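Local structure of uncharacterized protein (Pseudomonas syringae pv. tomato, 3K4I) at residues 196-199 / 200-203. The protein is of unknown function but belongs to the aldolase/RraA family and forms a three-subunit assembly with bound magnesium ions. Numbering follows the deposited sequence.
Sequences VEQT and ERRI. With MG (magnesium ion), chain E.
With CG of E200 set beside its own backbone N (chi1 -82°) and the chain extended beyond it (chi2 -166°), the side chain runs alongside that of V196, the two pointing the same way from helix 186-207. V196 turns its CG1 branch to the carboxylate, meeting E200 OE2 at 3.9 Å, a van der Waals approach of a methyl to an oxygen. E200 OE1 is a direct ligand of the magnesium ion at 2.4 Å, whereas OE2 lies 3.7 Å from the metal; the glutamate is therefore monodentate. OE2 instead accepts a weak hydrogen bond from water 1, itself one of four waters on the ion. D102 of a second subunit supplies another carboxylate ligand, and I103 of that subunit packs against both E200 and I203, which places the metal at a subunit interface.

Successive i to i+4 backbone bonds hold the turn that presents E200; the one from E200 N to V196 O measures 3.0 Å. On another flank of the helix, R201 bends at chi3, and its NH1 comes 3.7 Å from CG of Q198; the guanidinium and amide planes are 61° apart, so the two groups are not stacked in parallel, and the touch is an oblique van der Waals one through CG. Further along, the side chains of T199 and I203 lie side by side, CG2 of T199 being 4.1 Å from CD1 of I203, and I203 also packs on helix 213-219. The carboxylate of E197 is held by its own chain, OE2 accepting hydrogen bonds from S27 OG and D24 N.

Two carboxylates and four waters around one magnesium ion imply a largely hydrated site, in which the metal probably offsets the mutual repulsion of E200 and D102 and thereby links the two subunits.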
loop_
_atom_site.group_PDB
_atom_site.type_symbol
_atom_site.label_atom_id
_atom_site.label_comp_id
_atom_site.label_asym_id
_atom_site.label_seq_id
_atom_site.Cartn_x
_atom_site.Cartn_y
_atom_site.Cartn_z
ATOM N N VAL C 196 -2.600 26.480 13.102
ATOM C CA VAL C 196 -2.940 25.131 13.551
ATOM C C VAL C 196 -1.698 24.335 14.009
ATOM O O VAL C 196 -1.703 23.719 15.087
ATOM C CB VAL C 196 -3.681 24.356 12.433
ATOM C CG1 VAL C 196 -3.849 22.873 12.818
ATOM C CG2 VAL C 196 -5.021 24.988 12.161
ATOM N N GLU C 197 -0.631 24.393 13.218
ATOM C CA GLU C 197 0.605 23.681 13.538
ATOM C C GLU C 197 1.197 24.209 14.833
ATOM O O GLU C 197 1.634 23.424 15.677
ATOM C CB GLU C 197 1.628 23.743 12.384
ATOM C CG GLU C 197 1.183 22.852 11.205
ATOM C CD GLU C 197 2.317 22.278 10.358
ATOM O OE1 GLU C 197 3.500 22.652 10.593
ATOM O OE2 GLU C 197 2.005 21.443 9.466
ATOM N N GLN C 198 1.179 25.533 15.002
ATOM C CA GLN C 198 1.717 26.127 16.232
ATOM C C GLN C 198 0.974 25.673 17.485
ATOM O O GLN C 198 1.607 25.218 18.442
ATOM C CB GLN C 198 1.773 27.658 16.150
ATOM C CG GLN C 198 2.935 28.169 15.305
ATOM C CD GLN C 198 2.795 29.636 14.928
ATOM O OE1 GLN C 198 1.704 30.221 15.022
ATOM N NE2 GLN C 198 3.905 30.245 14.504
ATOM N N THR C 199 -0.363 25.756 17.455
ATOM C CA THR C 199 -1.212 25.292 18.570
ATOM C C THR C 199 -0.941 23.823 18.902
ATOM O O THR C 199 -0.800 23.446 20.076
ATOM C CB THR C 199 -2.724 25.501 18.273
ATOM O OG1 THR C 199 -2.996 26.905 18.178
ATOM C CG2 THR C 199 -3.577 24.903 19.383
ATOM N N GLU C 200 -0.845 23.001 17.863
ATOM C CA GLU C 200 -0.633 21.566 18.028
ATOM C C GLU C 200 0.735 21.225 18.589
ATOM O O GLU C 200 0.880 20.273 19.366
ATOM C CB GLU C 200 -0.744 20.862 16.697
ATOM C CG GLU C 200 -2.113 20.552 16.252
ATOM C CD GLU C 200 -2.077 19.576 15.100
ATOM O OE1 GLU C 200 -0.991 18.950 14.852
ATOM O OE2 GLU C 200 -3.136 19.431 14.459
ATOM N N ARG C 201 1.743 21.982 18.167
ATOM C CA ARG C 201 3.094 21.756 18.661
ATOM C C ARG C 201 3.138 21.974 20.174
ATOM O O ARG C 201 3.784 21.214 20.894
ATOM C CB ARG C 201 4.101 22.634 17.924
ATOM C CG ARG C 201 5.554 22.468 18.368
ATOM C CD ARG C 201 6.554 22.801 17.255
ATOM N NE ARG C 201 5.972 23.643 16.214
ATOM C CZ ARG C 201 6.234 24.937 16.031
ATOM N NH1 ARG C 201 5.615 25.590 15.048
ATOM N NH2 ARG C 201 7.101 25.582 16.811
ATOM N N ARG C 202 2.424 22.981 20.657
ATOM C CA ARG C 202 2.395 23.240 22.100
ATOM C C ARG C 202 1.640 22.112 22.802
ATOM O O ARG C 202 2.031 21.665 23.868
ATOM C CB ARG C 202 1.755 24.596 22.393
ATOM C CG ARG C 202 2.534 25.786 21.838
ATOM C CD ARG C 202 2.067 27.083 22.480
ATOM N NE ARG C 202 0.786 27.556 21.951
ATOM C CZ ARG C 202 0.654 28.496 21.014
ATOM N NH1 ARG C 202 -0.561 28.856 20.608
ATOM N NH2 ARG C 202 1.733 29.079 20.484
ATOM N N ILE C 203 0.574 21.617 22.170
ATOM C CA ILE C 203 -0.157 20.524 22.780
ATOM C C ILE C 203 0.729 19.273 22.911
ATOM O O ILE C 203 0.772 18.628 23.981
ATOM C CB ILE C 203 -1.492 20.232 22.047
ATOM C CG1 ILE C 203 -2.509 21.344 22.340
ATOM C CG2 ILE C 203 -2.044 18.872 22.494
ATOM C CD1 ILE C 203 -3.736 21.309 21.393
HETATM MG MG MG E . -0.083 18.128 12.814
HETATM O O HOH W 1 -1.731 17.060 12.558
HETATM O O HOH W 2 1.670 19.369 13.010
HETATM O O HOH W 3 -1.120 19.818 12.009
HETATM O O HOH W 4 0.553 17.201 11.182
#